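Local coordinates for protein L-lysine 6-oxidase (Marinomonas mediterranea, PDB 3WEU) that oxidises the side-chain amine of free L-lysine with a cysteine tryptophylquinone cofactor, releasing ammonium and the hydrogen peroxide that makes it antibacterial, at residues K93-N103 and Y114-N123. Sequence-based numbering, arbitrary orientation.
Sequences KAAWYEFRELN and YSARGVPWRN. With SO4 (sulfate ion), chain C.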
loop_
_atom_site.group_PDB
_atom_site.type_symbol
_atom_site.label_atom_id
_atom_site.label_comp_id
_atom_site.label_asym_id
_atom_site.label_seq_id
_atom_site.Cartn_x
_atom_site.Cartn_y
_atom_site.Cartn_z
ATOM N N LYS A 93 0.777 17.775 -19.773
ATOM C CA LYS A 93 0.781 16.360 -19.569
ATOM C C LYS A 93 -0.461 15.894 -18.737
ATOM O O LYS A 93 -1.014 14.852 -18.989
ATOM C CB LYS A 93 2.000 15.880 -18.795
ATOM C CG LYS A 93 3.330 16.139 -19.475
ATOM C CD LYS A 93 4.431 15.466 -18.644
ATOM C CE LYS A 93 5.790 15.639 -19.327
ATOM N NZ LYS A 93 6.871 14.879 -18.679
ATOM N N ALA A 94 -0.772 16.611 -17.668
ATOM C CA ALA A 94 -1.874 16.190 -16.784
ATOM C C ALA A 94 -3.257 16.229 -17.496
ATOM O O ALA A 94 -4.191 15.592 -17.059
ATOM C CB ALA A 94 -1.903 16.979 -15.490
ATOM N N ALA A 95 -3.330 16.952 -18.575
ATOM C CA ALA A 95 -4.524 17.120 -19.369
ATOM C C ALA A 95 -4.602 16.184 -20.567
ATOM O O ALA A 95 -5.637 16.141 -21.227
ATOM C CB ALA A 95 -4.550 18.548 -19.859
ATOM N N TRP A 96 -3.534 15.412 -20.848
ATOM C CA TRP A 96 -3.531 14.557 -22.003
ATOM C C TRP A 96 -3.999 13.131 -21.700
ATOM O O TRP A 96 -4.428 12.769 -20.581
ATOM C CB TRP A 96 -2.158 14.607 -22.715
ATOM C CG TRP A 96 -2.233 14.223 -24.249
ATOM C CD1 TRP A 96 -1.580 13.208 -24.873
ATOM C CD2 TRP A 96 -3.038 14.851 -25.245
ATOM N NE1 TRP A 96 -1.883 13.173 -26.178
ATOM C CE2 TRP A 96 -2.813 14.156 -26.440
ATOM C CE3 TRP A 96 -3.965 15.916 -25.229
ATOM C CZ2 TRP A 96 -3.445 14.492 -27.622
ATOM C CZ3 TRP A 96 -4.625 16.233 -26.390
ATOM C CH2 TRP A 96 -4.338 15.546 -27.589
ATOM N N TYR A 97 -3.928 12.322 -22.739
ATOM C CA TYR A 97 -4.221 10.900 -22.634
ATOM C C TYR A 97 -3.149 10.121 -21.907
ATOM O O TYR A 97 -1.975 10.463 -21.946
ATOM C CB TYR A 97 -4.331 10.303 -24.033
ATOM C CG TYR A 97 -5.440 10.868 -24.857
ATOM C CD1 TYR A 97 -6.752 10.363 -24.704
ATOM C CD2 TYR A 97 -5.219 11.799 -25.824
ATOM C CE1 TYR A 97 -7.800 10.829 -25.463
ATOM C CE2 TYR A 97 -6.297 12.277 -26.596
ATOM C CZ TYR A 97 -7.575 11.764 -26.371
ATOM O OH TYR A 97 -8.615 12.121 -27.064
ATOM N N GLU A 98 -3.553 9.031 -21.292
ATOM C CA GLU A 98 -2.630 8.060 -20.746
ATOM C C GLU A 98 -1.745 7.506 -21.913
ATOM O O GLU A 98 -2.255 7.316 -23.032
ATOM C CB GLU A 98 -3.432 6.915 -20.096
ATOM C CG GLU A 98 -4.034 7.267 -18.739
ATOM C CD GLU A 98 -4.564 6.047 -17.972
ATOM O OE1 GLU A 98 -4.578 4.900 -18.501
ATOM O OE2 GLU A 98 -4.949 6.248 -16.790
ATOM N N PHE A 99 -0.463 7.245 -21.646
ATOM C CA PHE A 99 0.383 6.692 -22.670
ATOM C C PHE A 99 0.141 5.179 -22.821
ATOM O O PHE A 99 0.245 4.400 -21.889
ATOM C CB PHE A 99 1.877 6.978 -22.423
ATOM C CG PHE A 99 2.735 6.562 -23.613
ATOM C CD1 PHE A 99 2.735 7.318 -24.776
ATOM C CD2 PHE A 99 3.457 5.386 -23.568
ATOM C CE1 PHE A 99 3.461 6.935 -25.870
ATOM C CE2 PHE A 99 4.169 4.997 -24.688
ATOM C CZ PHE A 99 4.187 5.777 -25.804
ATOM N N ARG A 100 -0.264 4.798 -24.030
ATOM C CA ARG A 100 -0.439 3.433 -24.439
ATOM C C ARG A 100 0.305 3.073 -25.713
ATOM O O ARG A 100 -0.324 2.726 -26.758
ATOM C CB ARG A 100 -1.930 3.196 -24.635
ATOM C CG ARG A 100 -2.615 3.090 -23.277
ATOM C CD ARG A 100 -4.050 2.713 -23.520
ATOM N NE ARG A 100 -4.800 2.459 -22.286
ATOM C CZ ARG A 100 -6.045 1.980 -22.262
ATOM N NH1 ARG A 100 -6.715 1.761 -23.388
ATOM N NH2 ARG A 100 -6.620 1.742 -21.086
ATOM N N GLU A 101 1.647 3.183 -25.644
ATOM C CA GLU A 101 2.453 2.884 -26.753
ATOM C C GLU A 101 1.995 3.606 -28.015
ATOM O O GLU A 101 1.889 4.848 -28.012
ATOM C CB GLU A 101 2.572 1.365 -26.881
ATOM C CG GLU A 101 3.095 0.710 -25.625
ATOM C CD GLU A 101 2.027 0.495 -24.541
ATOM O OE1 GLU A 101 0.957 -0.105 -24.814
ATOM O OE2 GLU A 101 2.281 0.976 -23.432
ATOM N N LEU A 102 1.724 2.871 -29.088
ATOM C CA LEU A 102 1.481 3.495 -30.363
ATOM C C LEU A 102 0.031 3.915 -30.592
ATOM O O LEU A 102 -0.281 4.544 -31.628
ATOM C CB LEU A 102 1.911 2.599 -31.478
ATOM C CG LEU A 102 3.334 2.556 -31.993
ATOM C CD1 LEU A 102 4.219 3.774 -31.996
ATOM C CD2 LEU A 102 4.043 1.261 -32.196
ATOM N N ASN A 103 -0.822 3.645 -29.598
ATOM C CA ASN A 103 -2.236 4.070 -29.748
ATOM C C ASN A 103 -2.270 5.557 -29.725
ATOM O O ASN A 103 -1.661 6.225 -28.837
ATOM C CB ASN A 103 -3.092 3.500 -28.647
ATOM C CG ASN A 103 -3.249 1.970 -28.773
ATOM O OD1 ASN A 103 -3.924 1.443 -29.682
ATOM N ND2 ASN A 103 -2.533 1.272 -27.946
ATOM N N TYR A 114 -6.693 8.171 -30.948
ATOM C CA TYR A 114 -6.926 7.949 -29.524
ATOM C C TYR A 114 -8.407 7.558 -29.279
ATOM O O TYR A 114 -8.713 6.648 -28.487
ATOM C CB TYR A 114 -6.655 9.191 -28.708
ATOM C CG TYR A 114 -5.214 9.586 -28.519
ATOM C CD1 TYR A 114 -4.444 8.929 -27.600
ATOM C CD2 TYR A 114 -4.653 10.627 -29.264
ATOM C CE1 TYR A 114 -3.118 9.289 -27.402
ATOM C CE2 TYR A 114 -3.320 11.013 -29.065
ATOM C CZ TYR A 114 -2.566 10.326 -28.164
ATOM O OH TYR A 114 -1.249 10.640 -27.848
ATOM N N SER A 115 -9.332 8.265 -29.944
ATOM C CA SER A 115 -10.794 7.865 -29.807
ATOM C C SER A 115 -11.086 6.492 -30.318
ATOM O O SER A 115 -11.719 5.722 -29.676
ATOM C CB SER A 115 -11.693 8.783 -30.611
ATOM O OG SER A 115 -11.638 10.010 -29.930
ATOM N N ALA A 116 -10.657 6.176 -31.504
ATOM C CA ALA A 116 -10.882 4.830 -31.961
ATOM C C ALA A 116 -10.322 3.762 -31.063
ATOM O O ALA A 116 -10.847 2.655 -31.060
ATOM C CB ALA A 116 -10.381 4.657 -33.372
ATOM N N ARG A 117 -9.224 4.029 -30.347
ATOM C CA ARG A 117 -8.591 3.039 -29.515
ATOM C C ARG A 117 -9.077 3.071 -28.097
ATOM O O ARG A 117 -8.594 2.313 -27.254
ATOM C CB ARG A 117 -7.050 3.230 -29.543
ATOM C CG ARG A 117 -6.410 3.025 -30.902
ATOM C CD ARG A 117 -6.808 1.735 -31.532
ATOM N NE ARG A 117 -5.787 1.182 -32.366
ATOM C CZ ARG A 117 -5.894 -0.011 -32.927
ATOM N NH1 ARG A 117 -7.059 -0.600 -32.908
ATOM N NH2 ARG A 117 -4.884 -0.547 -33.595
ATOM N N GLY A 118 -10.014 3.962 -27.784
ATOM C CA GLY A 118 -10.528 4.023 -26.433
ATOM C C GLY A 118 -9.516 4.471 -25.380
ATOM O O GLY A 118 -9.609 4.096 -24.210
ATOM N N VAL A 119 -8.518 5.256 -25.772
ATOM C CA VAL A 119 -7.503 5.624 -24.776
ATOM C C VAL A 119 -8.086 6.572 -23.716
ATOM O O VAL A 119 -8.648 7.565 -24.040
ATOM C CB VAL A 119 -6.276 6.280 -25.432
ATOM C CG1 VAL A 119 -5.162 6.494 -24.408
ATOM C CG2 VAL A 119 -5.738 5.393 -26.516
ATOM N N PRO A 120 -7.900 6.279 -22.454
ATOM C CA PRO A 120 -8.447 7.210 -21.480
ATOM C C PRO A 120 -7.647 8.482 -21.225
ATOM O O PRO A 120 -6.402 8.523 -21.419
ATOM C CB PRO A 120 -8.511 6.401 -20.198
ATOM C CG PRO A 120 -7.555 5.317 -20.346
ATOM C CD PRO A 120 -7.309 5.092 -21.834
ATOM N N TRP A 121 -8.342 9.500 -20.736
ATOM C CA TRP A 121 -7.713 10.749 -20.382
ATOM C C TRP A 121 -7.048 10.536 -19.081
ATOM O O TRP A 121 -7.588 9.808 -18.249
ATOM C CB TRP A 121 -8.772 11.847 -20.184
ATOM C CG TRP A 121 -9.388 12.312 -21.407
ATOM C CD1 TRP A 121 -10.661 12.040 -21.819
ATOM C CD2 TRP A 121 -8.776 13.084 -22.466
ATOM N NE1 TRP A 121 -10.891 12.626 -23.053
ATOM C CE2 TRP A 121 -9.760 13.304 -23.451
ATOM C CE3 TRP A 121 -7.516 13.652 -22.650
ATOM C CZ2 TRP A 121 -9.504 14.033 -24.642
ATOM C CZ3 TRP A 121 -7.268 14.405 -23.830
ATOM C CH2 TRP A 121 -8.266 14.617 -24.785
ATOM N N ARG A 122 -5.877 11.159 -18.848
ATOM C CA ARG A 122 -5.367 11.291 -17.506
ATOM C C ARG A 122 -6.348 12.131 -16.645
ATOM O O ARG A 122 -7.041 12.952 -17.191
ATOM C CB ARG A 122 -3.993 11.940 -17.505
ATOM C CG ARG A 122 -2.916 11.003 -18.043
ATOM C CD ARG A 122 -1.689 11.846 -18.471
ATOM N NE ARG A 122 -0.572 10.976 -18.860
ATOM C CZ ARG A 122 0.418 11.352 -19.662
ATOM N NH1 ARG A 122 0.531 12.639 -20.059
ATOM N NH2 ARG A 122 1.372 10.455 -19.951
ATOM N N ASN A 123 -6.392 11.887 -15.342
ATOM C CA ASN A 123 -7.298 12.642 -14.423
ATOM C C ASN A 123 -8.731 12.616 -14.996
ATOM O O ASN A 123 -9.381 13.656 -15.248
ATOM C CB ASN A 123 -6.804 14.041 -14.266
ATOM C CG ASN A 123 -5.426 14.051 -13.575
ATOM O OD1 ASN A 123 -5.300 13.686 -12.431
ATOM N ND2 ASN A 123 -4.390 14.457 -14.321
HETATM S S SO4 C . -0.042 7.437 -17.829
HETATM O O1 SO4 C . -1.141 6.409 -17.947
HETATM O O2 SO4 C . -0.722 8.621 -17.154
HETATM O O3 SO4 C . 1.043 6.939 -16.907
HETATM O O4 SO4 C . 0.646 7.777 -19.152
HETATM O O HOH W 1 -10.684 10.690 -27.539
HETATM O O HOH W 2 -7.067 8.036 -16.470
HETATM O O HOH W 3 -5.954 1.799 -26.223
HETATM O O HOH W 4 -9.029 0.638 -25.050
HETATM O O HOH W 5 -2.574 0.381 -31.745
#
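Y97 is sandwiched between Y114 and W121 at the centre of an aromatic cluster that W96 completes, within the long loop joining strand 80-91 to helix 129-134 in the N-terminal region. On one face Y114 makes an offset stack, ring centroids 4.0 Å apart; on the opposite face the six-membered ring of W121 makes a face-to-face stack, planes at 15°. Flat, broad rings suit such a sandwich. Y97 OH, still against W121 CZ2 at 3.2 Å, hydrogen-bonds to a water that also meets S115 OG. W96 meets the face of Y114 in an offset edge-to-face pair, and its indole NE1 donates to Y114 OH at 3.1 Å.

A single beta bridge pairs Y97 with W121, bringing the bases of the two stacked residues together (CA to CA 4.2 Å): R122 N donates to W96 O, and E98 N to P120 O at 2.9 Å. Beside it, P120 CD sits over the centre of the R100 guanidinium, 3.4 Å from CZ, the proline ring offering a flat cation an apolar surface.

R122 suits its place because its extended chain carries five N-H donors: NE and NH2 hold a sulfate, probably from the crystallisation liquor, which F99 N also grips, while NH1 reaches K93 O (2.9 Å). Y97 O lies over the centre of one guanidinium face. K93 O takes R122 NH1 and W96 N from opposite faces of its carbonyl plane. An amide can donate and accept at once: N123 OD1 accepts from D216 N, while N123 ND2 donates to a lone pair of A94 O, in the carbonyl plane.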